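Local coordinates for protein platelet aggregation factor Sm-hPAF (Streptococcus mitis, PDB 4GWI) that binds fucosylated Lewis-type glycans through this F-type lectin domain of lectinolysin, a toxin thought to form pores in cholesterol-containing host membranes, at residues A[7-13]-A[141-147]; A[29-33]-A[56-60]. The protein carries 2 engineered substitutions. Numbering follows the deposited sequence.

Contact 1 (A[7-13]-A[141-147]); sequences VETENIA and VEVFRSA
Residues 7-13, an irregular run near the N-terminus, lie antiparallel along 141-147, whose first residues are extended strand. The backbones come closest at a single beta bridge, Val7 CA to Ser146 CA 4.4 Å, and meet again where Asn11 CA lies 5.3 Å from Val143 CA. Two backbone hydrogen bonds fix this register, Glu8 N to Arg145 O (2.9 Å) and Ile12 N to Val143 O (2.9 Å). Between them the chain bows outward over Phe144, and water 1 fills the gap, donating to Glu10 O (2.6 Å) and Glu8 OE1 (2.8 Å) and accepting from Arg145 N (2.8 Å). Asn11, chi1 t, takes Val143 N (3.0 Å) and Ala13 N (3.0 Å) on its OD1, the second bond closing an Asx turn. In this F-type lectin domain the contact ties the N-terminal lead-in to the last strand, 138-145, bringing the two ends of the modelled domain together. Charges cluster at Arg145, chi1 m and then extended: NH2 bridges Glu8 OE1 (3.2 Å) and Glu10 OE1 (3.1 Å), while NE pairs with Glu65. Apolar packing joins Ile12 CG1 to Val143 CG1 (4.0 Å), Ala13 CB to Val143 CG2 (3.8 Å) and Val7 CG2 to Phe144 CB (4.1 Å); Thr9 O meets the Phe144 ring edge at CE1 (3.4 Å).

Contact 2 (A[29-33]-A[56-60]); sequences ATRAV and WWQVD. Unlike the reference sequence in segment 29-33: Thr30 (reference Ala). With MG (magnesium ion), chain E; CA (calcium ion), chain F.
The calcium-binding loop of the lectin domain is here packed against the beta-sandwich largely through one buried tryptophan. Residues 29-32 form a 3-10 turn, with Ala32 N bonded to Ala29 O (3.2 Å) and Val33 N to Thr30 O (3.0 Å); Thr30 differs from the reference sequence. Segment 56-60 is extended strand, and the backbones stay apart: Ala29 CA to Trp57 CA is 7.0 Å, Val33 CA to Val59 CA 8.1 Å. The Trp57 side chain, chi1 t and chi2 96°, spans this gap. Its NE1 donates to Ala29 O (2.9 Å, nearly linear), so that carbonyl serves both the turn and the indole. Ala32 CB packs on Trp57 CZ2 (3.6 Å), Val33 CG1 touches the ring edge at CZ2 (3.8 Å), and Val33 CG1 also reaches Val59 CG2 (4.2 Å). Each segment carries a metal ligand directed away from this interface. Asp60 OD2 binds magnesium at 2.2 Å, with three waters and Gln17 in the same shell. Arg31 O binds calcium at 2.2 Å beside carbonyls of Asn36, Ser45 and Ala139 and carboxylates of Asp34 and Glu140, a mixed site characteristic of the F-type lectin fold.

How the contacts relate
Contact 2 is the more deeply buried, its centre about 7 Å from that of the chain, whereas contact 1 lies about 13 Å out and is partly exposed. Their chemistry follows: 7-13 with 141-147 relies chiefly on backbone bonds, water and a salt-bridge network, with some apolar packing, while 29-33 with 56-60 relies on apolar packing and a single indole hydrogen bond. The two meet at Val141, whose N lies 2.8 Å from Ala32 O, a probable hydrogen bond, and whose CB packs 3.6 Å from Trp57 CH2. Ala13 O also sits 3.3 Å from Val33 CB, so the N-terminal run borders the calcium-binding loop; the last strand supplies two calcium ligands, Ala139 and Glu140.

Contact 1 (A[7-13]-A[141-147])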
ATOM      1  N   VAL A   7      -7.446 -11.656 -12.383  1.00 37.98           N
ATOM      2  CA  VAL A   7      -6.080 -11.529 -11.921  1.00 36.56           C
ATOM      3  C   VAL A   7      -5.518 -12.869 -11.458  1.00 34.20           C
ATOM      4  O   VAL A   7      -6.297 -13.785 -11.109  1.00 36.96           O
ATOM      5  CB  VAL A   7      -5.915 -10.414 -10.804  1.00 36.60           C
ATOM      6  CG1 VAL A   7      -6.397  -9.053 -11.361  1.00 37.80           C
ATOM      7  CG2 VAL A   7      -6.562 -10.809  -9.442  1.00 36.01           C
ATOM      8  N   GLU A   8      -4.203 -12.984 -11.493  1.00 28.27           N
ATOM      9  CA  GLU A   8      -3.488 -14.116 -11.011  1.00 30.39           C
ATOM     10  C   GLU A   8      -3.555 -14.180  -9.488  1.00 32.36           C
ATOM     11  O   GLU A   8      -3.970 -13.198  -8.793  1.00 32.15           O
ATOM     12  CB  GLU A   8      -2.057 -14.056 -11.371  1.00 36.18           C
ATOM     13  CG  GLU A   8      -1.659 -14.166 -12.803  1.00 46.99           C
ATOM     14  CD  GLU A   8      -0.129 -14.250 -12.833  1.00 59.45           C
ATOM     15  OE1 GLU A   8       0.600 -14.108 -11.726  1.00 53.19           O
ATOM     16  OE2 GLU A   8       0.349 -14.494 -13.966  1.00 54.57           O
ATOM     17  N   THR A   9      -3.240 -15.363  -8.953  1.00 30.74           N
ATOM     18  CA  THR A   9      -3.419 -15.517  -7.514  1.00 31.32           C
ATOM     19  C   THR A   9      -2.140 -15.182  -6.701  1.00 26.45           C
ATOM     20  O   THR A   9      -2.243 -15.037  -5.505  1.00 32.91           O
ATOM     21  CB  THR A   9      -3.821 -17.024  -7.173  1.00 32.10           C
ATOM     22  OG1 THR A   9      -2.798 -17.881  -7.679  1.00 38.08           O
ATOM     23  CG2 THR A   9      -5.172 -17.359  -7.713  1.00 40.02           C
ATOM     24  N   GLU A  10      -0.966 -15.147  -7.336  1.00 27.42           N
ATOM     25  CA  GLU A  10       0.306 -15.030  -6.684  1.00 25.06           C
ATOM     26  C   GLU A  10       0.415 -13.504  -6.206  1.00 25.28           C
ATOM     27  O   GLU A  10       0.367 -12.578  -7.064  1.00 24.65           O
ATOM     28  CB  GLU A  10       1.483 -15.288  -7.611  1.00 29.32           C
ATOM     29  CG  GLU A  10       2.782 -15.267  -6.875  1.00 36.29           C
ATOM     30  CD  GLU A  10       4.084 -15.304  -7.745  1.00 45.82           C
ATOM     31  OE1 GLU A  10       4.083 -15.409  -9.018  1.00 54.74           O
ATOM     32  OE2 GLU A  10       5.179 -15.194  -7.144  1.00 50.00           O
ATOM     33  N   ASN A  11       0.676 -13.316  -4.895  1.00 23.11           N
ATOM     34  CA  ASN A  11       1.016 -11.956  -4.428  1.00 20.25           C
ATOM     35  C   ASN A  11       2.447 -11.675  -4.729  1.00 19.47           C
ATOM     36  O   ASN A  11       3.412 -12.083  -4.035  1.00 21.38           O
ATOM     37  CB  ASN A  11       0.692 -11.875  -2.909  1.00 19.39           C
ATOM     38  CG  ASN A  11       1.306 -10.604  -2.305  1.00 20.72           C
ATOM     39  OD1 ASN A  11       1.537  -9.601  -3.011  1.00 19.52           O
ATOM     40  ND2 ASN A  11       1.574 -10.614  -1.023  1.00 21.02           N
ATOM     41  N   ILE A  12       2.688 -10.849  -5.798  1.00 19.59           N
ATOM     42  CA  ILE A  12       4.074 -10.569  -6.222  1.00 20.27           C
ATOM     43  C   ILE A  12       4.765  -9.466  -5.395  1.00 19.40           C
ATOM     44  O   ILE A  12       5.958  -9.209  -5.563  1.00 22.36           O
ATOM     45  CB  ILE A  12       4.185 -10.177  -7.724  1.00 21.10           C
ATOM     46  CG1 ILE A  12       3.281  -9.004  -8.085  1.00 22.49           C
ATOM     47  CG2 ILE A  12       3.662 -11.366  -8.558  1.00 25.19           C
ATOM     48  CD1 ILE A  12       3.657  -8.330  -9.445  1.00 24.48           C
ATOM     49  N   ALA A  13       4.032  -8.858  -4.431  1.00 18.23           N
ATOM     50  CA  ALA A  13       4.719  -7.878  -3.568  1.00 17.83           C
ATOM     51  C   ALA A  13       5.429  -8.525  -2.357  1.00 18.22           C
ATOM     52  O   ALA A  13       6.272  -7.941  -1.764  1.00 18.16           O
ATOM     53  CB  ALA A  13       3.666  -6.882  -3.009  1.00 18.07           C
ATOM     54  N   VAL A 141       0.228  -4.785   1.919  1.00 16.03           N
ATOM     55  CA  VAL A 141      -0.211  -4.425   0.541  1.00 15.38           C
ATOM     56  C   VAL A 141       0.157  -5.636  -0.319  1.00 14.96           C
ATOM     57  O   VAL A 141       1.315  -6.134  -0.304  1.00 18.76           O
ATOM     58  CB  VAL A 141       0.646  -3.212   0.083  1.00 15.72           C
ATOM     59  CG1 VAL A 141       0.303  -2.924  -1.398  1.00 19.88           C
ATOM     60  CG2 VAL A 141       0.293  -1.965   0.905  1.00 17.34           C
ATOM     61  N   GLU A 142      -0.858  -6.131  -1.001  1.00 15.90           N
ATOM     62  CA  GLU A 142      -0.643  -7.320  -1.892  1.00 17.10           C
ATOM     63  C   GLU A 142      -0.877  -6.866  -3.327  1.00 16.77           C
ATOM     64  O   GLU A 142      -1.713  -5.959  -3.571  1.00 18.50           O
ATOM     65  CB  GLU A 142      -1.690  -8.418  -1.563  1.00 18.67           C
ATOM     66  CG  GLU A 142      -1.413  -8.962  -0.138  1.00 20.30           C
ATOM     67  CD  GLU A 142      -2.492  -9.971   0.256  1.00 25.58           C
ATOM     68  OE1 GLU A 142      -3.601 -10.048  -0.339  1.00 24.77           O
ATOM     69  OE2 GLU A 142      -2.185 -10.698   1.270  1.00 25.35           O
ATOM     70  N   VAL A 143      -0.093  -7.430  -4.237  1.00 16.80           N
ATOM     71  CA  VAL A 143      -0.209  -6.938  -5.670  1.00 17.45           C
ATOM     72  C   VAL A 143      -0.308  -8.183  -6.567  1.00 18.31           C
ATOM     73  O   VAL A 143       0.426  -9.164  -6.337  1.00 18.95           O
ATOM     74  CB  VAL A 143       1.075  -6.200  -6.036  1.00 18.18           C
ATOM     75  CG1 VAL A 143       1.035  -5.774  -7.545  1.00 19.48           C
ATOM     76  CG2 VAL A 143       1.249  -4.944  -5.131  1.00 17.41           C
ATOM     77  N   PHE A 144      -1.217  -8.134  -7.554  1.00 18.49           N
ATOM     78  CA  PHE A 144      -1.468  -9.327  -8.394  1.00 20.31           C
ATOM     79  C   PHE A 144      -1.382  -8.954  -9.866  1.00 20.57           C
ATOM     80  O   PHE A 144      -1.873  -7.860 -10.210  1.00 21.01           O
ATOM     81  CB  PHE A 144      -2.844  -9.850  -8.108  1.00 21.00           C
ATOM     82  CG  PHE A 144      -3.024 -10.207  -6.621  1.00 22.25           C
ATOM     83  CD1 PHE A 144      -2.601 -11.474  -6.114  1.00 22.90           C
ATOM     84  CD2 PHE A 144      -3.543  -9.238  -5.744  1.00 22.73           C
ATOM     85  CE1 PHE A 144      -2.752 -11.728  -4.716  1.00 22.49           C
ATOM     86  CE2 PHE A 144      -3.723  -9.509  -4.346  1.00 22.11           C
ATOM     87  CZ  PHE A 144      -3.258 -10.734  -3.871  1.00 21.20           C
ATOM     88  N   ARG A 145      -0.764  -9.846 -10.655  1.00 20.65           N
ATOM     89  CA  ARG A 145      -0.746  -9.571 -12.109  1.00 23.19           C
ATOM     90  C   ARG A 145      -2.095  -9.776 -12.762  1.00 25.52           C
ATOM     91  O   ARG A 145      -2.902 -10.572 -12.352  1.00 24.36           O
ATOM     92  CB  ARG A 145       0.220 -10.497 -12.771  1.00 24.28           C
ATOM     93  CG  ARG A 145       1.626 -10.425 -12.312  1.00 28.64           C
ATOM     94  CD  ARG A 145       2.476 -11.491 -13.086  1.00 33.13           C
ATOM     95  NE  ARG A 145       3.858 -11.484 -12.676  1.00 32.16           N
ATOM     96  CZ  ARG A 145       4.455 -12.399 -11.903  1.00 32.82           C
ATOM     97  NH1 ARG A 145       5.762 -12.240 -11.554  1.00 31.85           N
ATOM     98  NH2 ARG A 145       3.761 -13.453 -11.398  1.00 34.29           N
ATOM     99  N   SER A 146      -2.347  -9.040 -13.834  1.00 23.37           N
ATOM    100  CA  SER A 146      -3.484  -9.337 -14.748  1.00 28.41           C
ATOM    101  C   SER A 146      -3.336 -10.739 -15.296  1.00 28.26           C
ATOM    102  O   SER A 146      -2.264 -11.205 -15.521  1.00 31.77           O
ATOM    103  CB  SER A 146      -3.349  -8.425 -16.003  1.00 33.33           C
ATOM    104  OG  SER A 146      -3.405  -7.122 -15.597  1.00 35.87           O
ATOM    105  N   ALA A 147      -4.475 -11.404 -15.437  1.00 34.07           N
ATOM    106  CA  ALA A 147      -4.431 -12.808 -15.942  1.00 44.34           C
ATOM    107  C   ALA A 147      -4.257 -12.923 -17.464  1.00 52.01           C
ATOM    108  O   ALA A 147      -4.374 -11.903 -18.159  1.00 51.20           O
ATOM    109  CB  ALA A 147      -5.675 -13.521 -15.500  1.00 43.59           C
TER
HETATM  110  O   HOH W   1      -0.027 -12.341  -9.614  1.00 27.45           O
HETATM  111  O   HOH W   2       2.530  -8.500   0.571  1.00 20.14           O

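Contact 2 (A[29-33]-A[56-60])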
ATOM      1  N   ALA A  29       8.802  -0.351   6.975  1.00 16.03           N
ATOM      2  CA  ALA A  29       8.038  -0.431   5.734  1.00 15.30           C
ATOM      3  C   ALA A  29       7.887  -1.879   5.243  1.00 15.14           C
ATOM      4  O   ALA A  29       6.861  -2.196   4.646  1.00 15.91           O
ATOM      5  CB  ALA A  29       8.773   0.351   4.605  1.00 17.45           C
ATOM      6  N   THR A  30       8.860  -2.709   5.585  1.00 15.93           N
ATOM      7  CA  THR A  30       8.794  -4.124   5.102  1.00 15.03           C
ATOM      8  C   THR A  30       7.680  -4.886   5.831  1.00 16.27           C
ATOM      9  O   THR A  30       7.275  -5.944   5.328  1.00 17.18           O
ATOM     10  CB  THR A  30      10.111  -4.846   5.285  1.00 17.31           C
ATOM     11  OG1 THR A  30      10.616  -4.612   6.612  1.00 20.58           O
ATOM     12  CG2 THR A  30      11.123  -4.317   4.357  1.00 21.50           C
ATOM     13  N   ARG A  31       7.084  -4.312   6.882  1.00 15.31           N
ATOM     14  CA  ARG A  31       5.926  -5.044   7.508  1.00 14.94           C
ATOM     15  C   ARG A  31       4.723  -5.145   6.628  1.00 15.48           C
ATOM     16  O   ARG A  31       3.797  -5.969   6.847  1.00 15.95           O
ATOM     17  CB  ARG A  31       5.559  -4.343   8.806  1.00 15.35           C
ATOM     18  CG  ARG A  31       6.649  -4.534   9.858  1.00 15.90           C
ATOM     19  CD  ARG A  31       6.259  -3.687  11.077  1.00 15.46           C
ATOM     20  NE  ARG A  31       7.322  -3.923  12.115  1.00 16.13           N
ATOM     21  CZ  ARG A  31       7.141  -3.512  13.386  1.00 16.62           C
ATOM     22  NH1 ARG A  31       8.100  -3.827  14.326  1.00 16.54           N
ATOM     23  NH2 ARG A  31       6.061  -2.791  13.759  1.00 16.65           N
ATOM     24  N   ALA A  32       4.601  -4.304   5.564  1.00 15.06           N
ATOM     25  CA  ALA A  32       3.429  -4.413   4.699  1.00 15.73           C
ATOM     26  C   ALA A  32       3.633  -5.415   3.555  1.00 15.19           C
ATOM     27  O   ALA A  32       2.697  -5.648   2.813  1.00 17.12           O
ATOM     28  CB  ALA A  32       3.086  -2.968   4.079  1.00 17.07           C
ATOM     29  N   VAL A  33       4.841  -5.996   3.500  1.00 14.44           N
ATOM     30  CA  VAL A  33       5.056  -7.070   2.492  1.00 16.11           C
ATOM     31  C   VAL A  33       5.661  -8.335   3.141  1.00 17.80           C
ATOM     32  O   VAL A  33       6.327  -9.158   2.490  1.00 18.32           O
ATOM     33  CB  VAL A  33       5.934  -6.579   1.275  1.00 17.17           C
ATOM     34  CG1 VAL A  33       5.089  -5.542   0.484  1.00 16.84           C
ATOM     35  CG2 VAL A  33       7.281  -6.046   1.775  1.00 19.40           C
ATOM     36  N   TRP A  56       3.964   8.620   2.714  1.00 17.27           N
ATOM     37  CA  TRP A  56       3.785   7.645   1.636  1.00 16.66           C
ATOM     38  C   TRP A  56       4.566   6.342   1.970  1.00 16.00           C
ATOM     39  O   TRP A  56       5.465   6.341   2.799  1.00 18.02           O
ATOM     40  CB  TRP A  56       4.213   8.226   0.225  1.00 18.58           C
ATOM     41  CG  TRP A  56       5.673   8.686   0.187  1.00 20.58           C
ATOM     42  CD1 TRP A  56       6.153  10.008   0.420  1.00 21.76           C
ATOM     43  CD2 TRP A  56       6.871   7.865   0.102  1.00 19.82           C
ATOM     44  NE1 TRP A  56       7.539  10.031   0.345  1.00 22.34           N
ATOM     45  CE2 TRP A  56       8.032   8.777   0.166  1.00 20.90           C
ATOM     46  CE3 TRP A  56       7.113   6.496  -0.169  1.00 18.51           C
ATOM     47  CZ2 TRP A  56       9.371   8.295   0.148  1.00 22.82           C
ATOM     48  CZ3 TRP A  56       8.431   6.034  -0.204  1.00 19.60           C
ATOM     49  CH2 TRP A  56       9.552   6.922  -0.043  1.00 21.38           C
ATOM     50  N   TRP A  57       4.187   5.295   1.233  1.00 15.74           N
ATOM     51  CA  TRP A  57       4.865   3.973   1.346  1.00 16.83           C
ATOM     52  C   TRP A  57       4.951   3.438  -0.068  1.00 16.84           C
ATOM     53  O   TRP A  57       4.059   3.714  -0.915  1.00 17.10           O
ATOM     54  CB  TRP A  57       3.916   3.112   2.216  1.00 15.92           C
ATOM     55  CG  TRP A  57       4.397   1.672   2.265  1.00 15.32           C
ATOM     56  CD1 TRP A  57       5.213   1.072   3.298  1.00 15.93           C
ATOM     57  CD2 TRP A  57       4.102   0.620   1.319  1.00 15.94           C
ATOM     58  NE1 TRP A  57       5.443  -0.294   2.966  1.00 15.72           N
ATOM     59  CE2 TRP A  57       4.783  -0.573   1.825  1.00 15.46           C
ATOM     60  CE3 TRP A  57       3.346   0.555   0.125  1.00 16.80           C
ATOM     61  CZ2 TRP A  57       4.776  -1.769   1.118  1.00 16.78           C
ATOM     62  CZ3 TRP A  57       3.323  -0.649  -0.584  1.00 16.88           C
ATOM     63  CH2 TRP A  57       3.974  -1.808  -0.040  1.00 16.36           C
ATOM     64  N   GLN A  58       6.004   2.667  -0.398  1.00 16.44           N
ATOM     65  CA  GLN A  58       6.180   2.167  -1.763  1.00 15.94           C
ATOM     66  C   GLN A  58       6.774   0.768  -1.717  1.00 18.53           C
ATOM     67  O   GLN A  58       7.591   0.461  -0.813  1.00 19.49           O
ATOM     68  CB  GLN A  58       7.178   3.098  -2.462  1.00 21.00           C
ATOM     69  CG  GLN A  58       7.473   2.651  -3.905  1.00 24.28           C
ATOM     70  CD  GLN A  58       8.398   3.707  -4.483  1.00 29.24           C
ATOM     71  OE1 GLN A  58       9.622   3.595  -4.346  1.00 34.70           O
ATOM     72  NE2 GLN A  58       7.779   4.731  -5.003  1.00 31.67           N
ATOM     73  N   VAL A  59       6.368  -0.085  -2.680  1.00 16.51           N
ATOM     74  CA  VAL A  59       7.116  -1.340  -2.882  1.00 17.37           C
ATOM     75  C   VAL A  59       7.679  -1.312  -4.325  1.00 19.04           C
ATOM     76  O   VAL A  59       7.026  -0.859  -5.287  1.00 17.96           O
ATOM     77  CB  VAL A  59       6.192  -2.538  -2.657  1.00 16.56           C
ATOM     78  CG1 VAL A  59       4.891  -2.458  -3.517  1.00 17.08           C
ATOM     79  CG2 VAL A  59       7.005  -3.900  -2.853  1.00 17.45           C
ATOM     80  N   ASP A  60       8.914  -1.824  -4.420  1.00 18.93           N
ATOM     81  CA  ASP A  60       9.615  -2.036  -5.754  1.00 16.77           C
ATOM     82  C   ASP A  60       9.377  -3.463  -6.119  1.00 19.78           C
ATOM     83  O   ASP A  60       9.937  -4.407  -5.449  1.00 21.63           O
ATOM     84  CB  ASP A  60      11.076  -1.701  -5.557  1.00 18.46           C
ATOM     85  CG  ASP A  60      11.863  -1.854  -6.821  1.00 19.73           C
ATOM     86  OD1 ASP A  60      11.298  -2.304  -7.797  1.00 21.98           O
ATOM     87  OD2 ASP A  60      13.081  -1.579  -6.703  1.00 22.74           O
TER
HETATM   88 MG    MG E 203      14.557  -0.376  -5.643  1.00 38.79          MG
HETATM   89 CA    CA F 204       2.058  -7.268   7.417  1.00 17.05          CA
HETATM   90  O   HOH W   3      14.776   1.056  -7.356  1.00 33.79           O
HETATM   91  O   HOH W   4      13.461   0.817  -4.730  1.00 36.47           O
HETATM   92  O   HOH W   5      16.326   0.550  -4.830  1.00 36.29           O